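Local coordinates for protein HTH-type transcriptional regulator ascG (Escherichia coli, PDB 3BRQ) that represses the cryptic asc operon as a sequence-specific DNA-binding transcription factor of the LacI family, at residues 32-37 against 82-87; 138-143 against 168-173; 159-164 against 175-180. All coordinates share one frame; numbering follows the deposited sequence.

Contact 1: residues 32-37 against 82-87; sequences HGIYFS and MIYPRF. With SO4 (sulfate ion), chain F.
A sulfate-filled site in the cleft between the two lobes brings residues 32-37 and 82-87 together: the Tyr84 hydroxyl lies against the backbone of Gly33 and Ile34, with Gly33, Tyr84 and Arg86 holding the anion. The Ile34 N-H points at Tyr84 OH over 3.0 Å, with an N-H...O angle of 165°, while the same hydroxyl donates to sulfate O4 at 2.6 Å. Gly33 N gives a second bond to O4, 2.9 Å long, so this oxygen is gripped from both segments. Arg86 holds the sulfate with two nitrogens: NE reaches O2 at 3.1 Å in a nearly straight bond (174°), and NH2 reaches O3 at 2.9 Å. The phenol extends from the strand end into the site because Tyr84 CG is anti to the backbone N (chi1 174°). There its ring is flanked by the His32 imidazole, obliquely turned, with His32 CD2 3.6 Å from Tyr84 CE2, and by Ile34, whose CB is 3.9 Å from that same CE2. His32 NE2 is tied back to Thr27 O. Ser151 OG and Thr153 OG1, from the other lobe, also bond to the sulfate. The sulfate probably came from the crystallisation liquor, yet a polar pocket at strand ends, closed by both lobes, is consistent with the effector cleft of LacI-family repressors and the periplasmic binding protein fold.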
loop_
_atom_site.group_PDB
_atom_site.type_symbol
_atom_site.label_atom_id
_atom_site.label_comp_id
_atom_site.label_asym_id
_atom_site.label_seq_id
_atom_site.Cartn_x
_atom_site.Cartn_y
_atom_site.Cartn_z
ATOM N N HIS B 32 4.186 7.395 0.200
ATOM C CA HIS B 32 3.524 8.612 0.623
ATOM C C HIS B 32 3.582 8.704 2.140
ATOM O O HIS B 32 3.218 7.752 2.832
ATOM C CB HIS B 32 2.049 8.551 0.204
ATOM C CG HIS B 32 1.833 8.804 -1.243
ATOM N ND1 HIS B 32 1.750 7.787 -2.178
ATOM C CD2 HIS B 32 1.712 9.969 -1.934
ATOM C CE1 HIS B 32 1.552 8.317 -3.376
ATOM N NE2 HIS B 32 1.536 9.637 -3.252
ATOM N N GLY B 33 3.989 9.868 2.639
ATOM C CA GLY B 33 3.951 10.198 4.054
ATOM C C GLY B 33 2.591 10.024 4.705
ATOM O O GLY B 33 2.524 9.631 5.875
ATOM N N ILE B 34 1.496 10.238 3.948
ATOM C CA ILE B 34 0.163 9.914 4.432
ATOM C C ILE B 34 -0.253 8.657 3.636
ATOM O O ILE B 34 -0.455 8.720 2.418
ATOM C CB ILE B 34 -0.873 11.075 4.174
ATOM C CG1 ILE B 34 -0.351 12.463 4.623
ATOM C CG2 ILE B 34 -2.286 10.700 4.732
ATOM C CD1 ILE B 34 0.143 12.555 6.056
ATOM N N TYR B 35 -0.357 7.513 4.293
ATOM C CA TYR B 35 -0.614 6.256 3.532
ATOM C C TYR B 35 -1.724 6.458 2.491
ATOM O O TYR B 35 -2.813 6.928 2.801
ATOM C CB TYR B 35 -0.923 5.090 4.481
ATOM C CG TYR B 35 -1.166 3.727 3.813
ATOM C CD1 TYR B 35 -0.614 3.402 2.578
ATOM C CD2 TYR B 35 -1.915 2.748 4.467
ATOM C CE1 TYR B 35 -0.832 2.129 1.979
ATOM C CE2 TYR B 35 -2.135 1.493 3.893
ATOM C CZ TYR B 35 -1.593 1.188 2.659
ATOM O OH TYR B 35 -1.831 -0.064 2.120
ATOM N N PHE B 36 -1.420 6.165 1.235
ATOM C CA PHE B 36 -2.302 6.562 0.147
ATOM C C PHE B 36 -3.585 5.683 0.076
ATOM O O PHE B 36 -4.691 6.194 -0.102
ATOM C CB PHE B 36 -1.446 6.618 -1.129
ATOM C CG PHE B 36 -2.166 7.011 -2.399
ATOM C CD1 PHE B 36 -3.467 7.514 -2.405
ATOM C CD2 PHE B 36 -1.480 6.928 -3.613
ATOM C CE1 PHE B 36 -4.100 7.841 -3.595
ATOM C CE2 PHE B 36 -2.103 7.277 -4.831
ATOM C CZ PHE B 36 -3.418 7.737 -4.812
ATOM N N SER B 37 -3.483 4.382 0.244
ATOM C CA SER B 37 -4.727 3.616 0.089
ATOM C C SER B 37 -5.650 3.905 1.291
ATOM O O SER B 37 -6.872 4.015 1.117
ATOM C CB SER B 37 -4.447 2.140 -0.074
ATOM O OG SER B 37 -3.952 1.670 1.139
HETATM N N MSE B 82 -8.953 18.572 -3.208
HETATM C CA MSE B 82 -7.923 18.303 -2.181
HETATM C C MSE B 82 -6.637 18.023 -2.929
HETATM O O MSE B 82 -6.577 17.059 -3.681
HETATM C CB MSE B 82 -8.255 17.079 -1.321
HETATM C CG MSE B 82 -7.137 16.807 -0.222
HETATM SE SE MSE B 82 -7.016 14.965 0.326
HETATM C CE MSE B 82 -6.104 14.290 -1.310
ATOM N N ILE B 83 -5.599 18.853 -2.727
ATOM C CA ILE B 83 -4.301 18.552 -3.364
ATOM C C ILE B 83 -3.353 17.913 -2.324
ATOM O O ILE B 83 -3.191 18.433 -1.241
ATOM C CB ILE B 83 -3.707 19.789 -4.102
ATOM C CG1 ILE B 83 -2.244 19.590 -4.527
ATOM C CG2 ILE B 83 -3.728 21.025 -3.242
ATOM C CD1 ILE B 83 -2.104 18.675 -5.770
ATOM N N TYR B 84 -2.804 16.734 -2.629
ATOM C CA TYR B 84 -1.687 16.217 -1.837
ATOM C C TYR B 84 -0.362 16.223 -2.671
ATOM O O TYR B 84 -0.075 15.282 -3.381
ATOM C CB TYR B 84 -2.082 14.859 -1.261
ATOM C CG TYR B 84 -1.004 14.085 -0.528
ATOM C CD1 TYR B 84 0.195 14.688 -0.115
ATOM C CD2 TYR B 84 -1.194 12.718 -0.268
ATOM C CE1 TYR B 84 1.192 13.951 0.514
ATOM C CE2 TYR B 84 -0.233 11.985 0.395
ATOM C CZ TYR B 84 0.947 12.623 0.799
ATOM O OH TYR B 84 1.884 11.858 1.439
ATOM N N PRO B 85 0.409 17.338 -2.628
ATOM C CA PRO B 85 1.516 17.506 -3.529
ATOM C C PRO B 85 2.872 17.141 -2.902
ATOM O O PRO B 85 3.143 17.458 -1.708
ATOM C CB PRO B 85 1.465 19.026 -3.808
ATOM C CG PRO B 85 1.030 19.598 -2.560
ATOM C CD PRO B 85 0.225 18.539 -1.815
ATOM N N ARG B 86 3.742 16.499 -3.695
ATOM C CA ARG B 86 5.117 16.332 -3.274
ATOM C C ARG B 86 5.872 17.567 -3.736
ATOM O O ARG B 86 6.635 18.135 -2.942
ATOM C CB ARG B 86 5.800 15.079 -3.885
ATOM C CG ARG B 86 7.293 14.999 -3.487
ATOM C CD ARG B 86 7.927 13.660 -3.620
ATOM N NE ARG B 86 7.439 12.671 -2.634
ATOM C CZ ARG B 86 7.854 11.421 -2.658
ATOM N NH1 ARG B 86 8.760 11.114 -3.586
ATOM N NH2 ARG B 86 7.407 10.496 -1.777
ATOM N N PHE B 87 5.671 17.996 -4.993
ATOM C CA PHE B 87 6.603 18.959 -5.626
ATOM C C PHE B 87 6.260 20.459 -5.530
ATOM O O PHE B 87 7.184 21.296 -5.468
ATOM C CB PHE B 87 6.914 18.551 -7.082
ATOM C CG PHE B 87 7.539 17.183 -7.197
ATOM C CD1 PHE B 87 8.933 17.014 -7.008
ATOM C CD2 PHE B 87 6.743 16.062 -7.403
ATOM C CE1 PHE B 87 9.512 15.760 -7.080
ATOM C CE2 PHE B 87 7.314 14.776 -7.472
ATOM C CZ PHE B 87 8.665 14.602 -7.311
HETATM S S SO4 F . 5.587 12.990 0.646
HETATM O O1 SO4 F . 5.938 13.943 1.647
HETATM O O2 SO4 F . 5.319 13.706 -0.630
HETATM O O3 SO4 F . 6.551 11.923 0.584
HETATM O O4 SO4 F . 4.408 12.292 1.148
#

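Contact 2: residues 138-143 against 168-173; sequences GHQEIA and HGIALN
One face of the Gln140 side-chain amide is covered by Ile170, whose CD1 stands above the amide plane, 3.9 Å from Gln140 NE2, and whose CG1 is 3.8 Å from that nitrogen. Beyond the NE2 end lies a water, 2.8 Å from Gln140 NE2, from which it accepts a weak hydrogen bond. The same water gives another weak one to Gly169 O, 3.4 Å away. The contact joins the turn that leads from helix 123-136 into strand 142-145 to the turn that follows helix 152-167 inside the beta-alpha-beta unit. In each a glycine of positive phi closes a Schellman motif, Gly138 at the end of helix 123-136 and Gly169 at the end of helix 152-167. Just beyond them, Gln140 two residues on and Ile170 one, the two side chains meet, their CA atoms 7.1 Å apart, the nearest pair of the two segments. Gln140 bends at chi2 (-69°), which folds its amide back over the isoleucine, and the two side chains cross obliquely. Ile170 also packs on Leu165 of helix 152-167, and Gln140 on Ile135 of helix 123-136, so the pair bridges the ends of both helices. Cutting Ile170 back to an alanine would probably open a gap beneath the Gln140 amide and leave that group freer to turn. The isoleucine uses both of its branches on the backbone as well: CG2 and CD1 each lie 3.7 Å from the carbonyl oxygen of Gln140.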
loop_
_atom_site.group_PDB
_atom_site.type_symbol
_atom_site.label_atom_id
_atom_site.label_comp_id
_atom_site.label_asym_id
_atom_site.label_seq_id
_atom_site.Cartn_x
_atom_site.Cartn_y
_atom_site.Cartn_z
ATOM N N GLY B 138 18.650 7.048 27.227
ATOM C CA GLY B 138 20.083 6.796 27.298
ATOM C C GLY B 138 20.882 6.630 25.999
ATOM O O GLY B 138 22.068 6.345 26.033
ATOM N N HIS B 139 20.247 6.839 24.851
ATOM C CA HIS B 139 20.927 6.637 23.563
ATOM C C HIS B 139 21.607 7.901 23.114
ATOM O O HIS B 139 20.925 8.857 22.803
ATOM C CB HIS B 139 19.913 6.208 22.515
ATOM C CG HIS B 139 19.393 4.819 22.706
ATOM N ND1 HIS B 139 20.154 3.702 22.449
ATOM C CD2 HIS B 139 18.183 4.364 23.103
ATOM C CE1 HIS B 139 19.435 2.618 22.677
ATOM N NE2 HIS B 139 18.226 2.993 23.042
ATOM N N GLN B 140 22.937 7.922 23.084
ATOM C CA GLN B 140 23.675 9.092 22.615
ATOM C C GLN B 140 24.128 8.971 21.130
ATOM O O GLN B 140 24.423 9.977 20.497
ATOM C CB GLN B 140 24.912 9.364 23.497
ATOM C CG GLN B 140 24.669 9.709 25.004
ATOM C CD GLN B 140 24.009 11.059 25.198
ATOM O OE1 GLN B 140 22.812 11.140 25.532
ATOM N NE2 GLN B 140 24.783 12.143 24.969
ATOM N N GLU B 141 24.203 7.751 20.600
ATOM C CA GLU B 141 24.751 7.532 19.268
ATOM C C GLU B 141 23.614 6.880 18.484
ATOM O O GLU B 141 23.294 5.686 18.652
ATOM C CB GLU B 141 26.004 6.650 19.346
ATOM C CG GLU B 141 27.107 7.227 20.236
ATOM C CD GLU B 141 28.219 6.205 20.472
ATOM O OE1 GLU B 141 28.192 5.536 21.526
ATOM O OE2 GLU B 141 29.108 6.054 19.590
ATOM N N ILE B 142 22.972 7.709 17.663
ATOM C CA ILE B 142 21.754 7.302 16.993
ATOM C C ILE B 142 21.969 7.431 15.475
ATOM O O ILE B 142 22.314 8.523 15.008
ATOM C CB ILE B 142 20.532 8.211 17.443
ATOM C CG1 ILE B 142 20.374 8.204 18.982
ATOM C CG2 ILE B 142 19.285 7.795 16.706
ATOM C CD1 ILE B 142 19.330 9.224 19.547
ATOM N N ALA B 143 21.774 6.328 14.749
ATOM C CA ALA B 143 21.757 6.324 13.280
ATOM C C ALA B 143 20.416 6.794 12.696
ATOM O O ALA B 143 19.384 6.704 13.341
ATOM C CB ALA B 143 22.130 4.929 12.752
ATOM N N HIS B 168 19.940 18.440 22.529
ATOM C CA HIS B 168 20.442 17.646 23.652
ATOM C C HIS B 168 21.958 17.644 23.749
ATOM O O HIS B 168 22.525 16.825 24.451
ATOM C CB HIS B 168 19.940 16.210 23.576
ATOM C CG HIS B 168 18.460 16.067 23.732
ATOM N ND1 HIS B 168 17.568 16.387 22.729
ATOM C CD2 HIS B 168 17.713 15.608 24.769
ATOM C CE1 HIS B 168 16.337 16.141 23.143
ATOM N NE2 HIS B 168 16.398 15.674 24.379
ATOM N N GLY B 169 22.611 18.565 23.053
ATOM C CA GLY B 169 24.058 18.747 23.157
ATOM C C GLY B 169 24.830 17.575 22.571
ATOM O O GLY B 169 25.927 17.243 23.047
ATOM N N ILE B 170 24.241 16.929 21.562
ATOM C CA ILE B 170 24.916 15.851 20.806
ATOM C C ILE B 170 25.374 16.325 19.444
ATOM O O ILE B 170 24.583 16.818 18.647
ATOM C CB ILE B 170 24.006 14.611 20.569
ATOM C CG1 ILE B 170 23.583 14.021 21.906
ATOM C CG2 ILE B 170 24.763 13.584 19.756
ATOM C CD1 ILE B 170 22.541 12.921 21.828
ATOM N N ALA B 171 26.660 16.147 19.171
ATOM C CA ALA B 171 27.255 16.576 17.900
ATOM C C ALA B 171 26.651 15.829 16.702
ATOM O O ALA B 171 26.432 14.615 16.756
ATOM C CB ALA B 171 28.752 16.346 17.924
ATOM N N LEU B 172 26.411 16.546 15.623
ATOM C CA LEU B 172 25.937 15.903 14.415
ATOM C C LEU B 172 27.113 15.208 13.699
ATOM O O LEU B 172 28.192 15.812 13.527
ATOM C CB LEU B 172 25.229 16.940 13.533
ATOM C CG LEU B 172 24.722 16.412 12.217
ATOM C CD1 LEU B 172 23.564 15.425 12.451
ATOM C CD2 LEU B 172 24.315 17.560 11.322
ATOM N N ASN B 173 26.924 13.941 13.342
ATOM C CA ASN B 173 27.910 13.202 12.534
ATOM C C ASN B 173 27.225 12.602 11.324
ATOM O O ASN B 173 26.433 11.634 11.460
ATOM C CB ASN B 173 28.611 12.101 13.374
ATOM C CG ASN B 173 29.698 11.302 12.565
ATOM O OD1 ASN B 173 29.921 11.538 11.396
ATOM N ND2 ASN B 173 30.337 10.364 13.213
HETATM O O HOH W 1 25.426 14.862 25.407
#

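Contact 3: residues 159-164 against 175-180; sequences AGYKDA and KLIANG
This is apolar helix-on-sheet packing inside a beta-alpha-beta unit, in which Tyr161 and Lys162 of helix 152-167 meet Leu176 and Ile177 where the chain enters one of the two outermost strands of the mixed sheet, 177-178. The main touch is between Tyr161 CE2 and Ile177 CG1, 3.7 Å apart, with Ile177 CD1 close behind at 3.9 Å from that ring carbon. Isoleucine and ring approach obliquely. Tyr161 CG is anti to the backbone N (chi1 169°), which carries the ring off the helix toward the sheet and its hydroxyl past Leu176, whose CB lies 4.0 Å from Tyr161 OH. That oxygen is not left in purely apolar surroundings, since it is hydrogen-bonded to Ile142 O on the neighbouring strand. The ring also stacks with Phe144 of that strand and packs on Val131 of helix 123-136, so it is pinned on several sides. Lys162, partly exposed, adds a looser touch: its chain, extended beyond CG, crosses Ile177 at about a right angle and brings the methylene CE to 4.2 Å from Ile177 CD1. The CA atoms of Tyr161 and Ile177 are 9.9 Å apart, a spacing spanned here by side chains alone. On the strand, Ile177 faces this helix, while Ala178 packs against Met193 and Leu194 of helix 184-197. Parallel strands 142-145 and 177-178, joined through helix 152-167, form a beta-alpha-beta crossover, and helix 184-197 on the other face makes the three-layer sandwich of the periplasmic binding protein fold.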
loop_
_atom_site.group_PDB
_atom_site.type_symbol
_atom_site.label_atom_id
_atom_site.label_comp_id
_atom_site.label_asym_id
_atom_site.label_seq_id
_atom_site.Cartn_x
_atom_site.Cartn_y
_atom_site.Cartn_z
ATOM N N ALA B 159 15.213 16.682 9.501
ATOM C CA ALA B 159 15.409 17.963 10.246
ATOM C C ALA B 159 15.098 17.748 11.746
ATOM O O ALA B 159 15.790 18.262 12.592
ATOM C CB ALA B 159 14.485 19.024 9.663
ATOM N N GLY B 160 14.095 16.905 12.055
ATOM C CA GLY B 160 13.707 16.655 13.444
ATOM C C GLY B 160 14.750 15.819 14.167
ATOM O O GLY B 160 14.995 16.017 15.336
ATOM N N TYR B 161 15.325 14.828 13.482
ATOM C CA TYR B 161 16.521 14.171 13.971
ATOM C C TYR B 161 17.677 15.164 14.291
ATOM O O TYR B 161 18.225 15.101 15.378
ATOM C CB TYR B 161 16.949 13.110 12.958
ATOM C CG TYR B 161 18.324 12.507 13.180
ATOM C CD1 TYR B 161 18.530 11.515 14.153
ATOM C CD2 TYR B 161 19.410 12.908 12.405
ATOM C CE1 TYR B 161 19.806 10.934 14.339
ATOM C CE2 TYR B 161 20.685 12.323 12.571
ATOM C CZ TYR B 161 20.876 11.367 13.547
ATOM O OH TYR B 161 22.118 10.783 13.716
ATOM N N LYS B 162 18.112 15.992 13.359
ATOM C CA LYS B 162 19.259 16.884 13.637
ATOM C C LYS B 162 18.914 17.832 14.792
ATOM O O LYS B 162 19.763 18.098 15.665
ATOM C CB LYS B 162 19.615 17.716 12.393
ATOM C CG LYS B 162 20.073 16.825 11.198
ATOM C CD LYS B 162 20.290 17.652 9.948
ATOM C CE LYS B 162 21.235 16.979 8.936
ATOM N NZ LYS B 162 21.146 17.727 7.617
ATOM N N ASP B 163 17.674 18.332 14.812
ATOM C CA ASP B 163 17.268 19.271 15.918
ATOM C C ASP B 163 17.286 18.603 17.296
ATOM O O ASP B 163 17.720 19.219 18.260
ATOM C CB ASP B 163 15.904 19.913 15.632
ATOM C CG ASP B 163 15.599 21.163 16.541
ATOM O OD1 ASP B 163 16.519 21.930 16.957
ATOM O OD2 ASP B 163 14.398 21.392 16.796
ATOM N N ALA B 164 16.785 17.369 17.395
ATOM C CA ALA B 164 16.826 16.590 18.632
ATOM C C ALA B 164 18.246 16.343 19.142
ATOM O O ALA B 164 18.514 16.565 20.338
ATOM C CB ALA B 164 16.036 15.247 18.488
ATOM N N LYS B 175 28.148 10.554 9.262
ATOM C CA LYS B 175 28.432 9.132 9.047
ATOM C C LYS B 175 27.360 8.252 9.632
ATOM O O LYS B 175 27.247 7.081 9.258
ATOM C CB LYS B 175 29.841 8.726 9.529
ATOM C CG LYS B 175 30.940 9.294 8.587
ATOM C CD LYS B 175 32.388 8.956 9.064
ATOM C CE LYS B 175 32.466 7.492 9.440
ATOM N NZ LYS B 175 33.827 6.819 9.360
ATOM N N LEU B 176 26.590 8.809 10.569
ATOM C CA LEU B 176 25.447 8.097 11.120
ATOM C C LEU B 176 24.163 8.266 10.297
ATOM O O LEU B 176 23.153 7.768 10.684
ATOM C CB LEU B 176 25.187 8.478 12.580
ATOM C CG LEU B 176 26.247 7.934 13.574
ATOM C CD1 LEU B 176 26.104 8.610 14.947
ATOM C CD2 LEU B 176 26.105 6.391 13.686
ATOM N N ILE B 177 24.196 9.049 9.227
ATOM C CA ILE B 177 22.999 9.244 8.390
ATOM C C ILE B 177 23.222 8.505 7.082
ATOM O O ILE B 177 24.233 8.730 6.386
ATOM C CB ILE B 177 22.739 10.755 8.069
ATOM C CG1 ILE B 177 22.418 11.547 9.375
ATOM C CG2 ILE B 177 21.580 10.878 7.075
ATOM C CD1 ILE B 177 22.665 13.062 9.273
ATOM N N ALA B 178 22.288 7.645 6.738
ATOM C CA ALA B 178 22.371 6.858 5.505
ATOM C C ALA B 178 21.173 7.287 4.647
ATOM O O ALA B 178 20.026 7.272 5.131
ATOM C CB ALA B 178 22.263 5.366 5.851
ATOM N N ASN B 179 21.410 7.689 3.394
ATOM C CA ASN B 179 20.321 8.127 2.514
ATOM C C ASN B 179 19.621 6.886 1.935
ATOM O O ASN B 179 20.285 5.956 1.475
ATOM C CB ASN B 179 20.838 9.004 1.385
ATOM C CG ASN B 179 21.476 10.305 1.884
ATOM O OD1 ASN B 179 22.456 10.763 1.308
ATOM N ND2 ASN B 179 20.909 10.912 2.939
ATOM N N GLY B 180 18.308 6.837 2.036
ATOM C CA GLY B 180 17.524 5.650 1.673
ATOM C C GLY B 180 16.457 6.085 0.676
ATOM O O GLY B 180 16.410 7.265 0.255
#

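In the fold
Contact 1 belongs to the lobe built on the parallel sheet with strand 80-84, whereas contacts 2 and 3 lie in the other lobe, on the mixed sheet where strands 142-145 and 177-178 are neighbours. Their centres are about 31 Å (1 to 2), 23 Å (1 to 3) and 10 Å (2 to 3) apart. Along the chain contact 1 closes before the others open; contacts 2 and 3 interleave, sharing the crossover through helix 152-167, and touch directly, for instance between Leu172 and Lys162. The start of this helix supplies Thr153 to the sulfate of contact 1. One crossover therefore reaches from the interlobe cleft to the far end of its lobe.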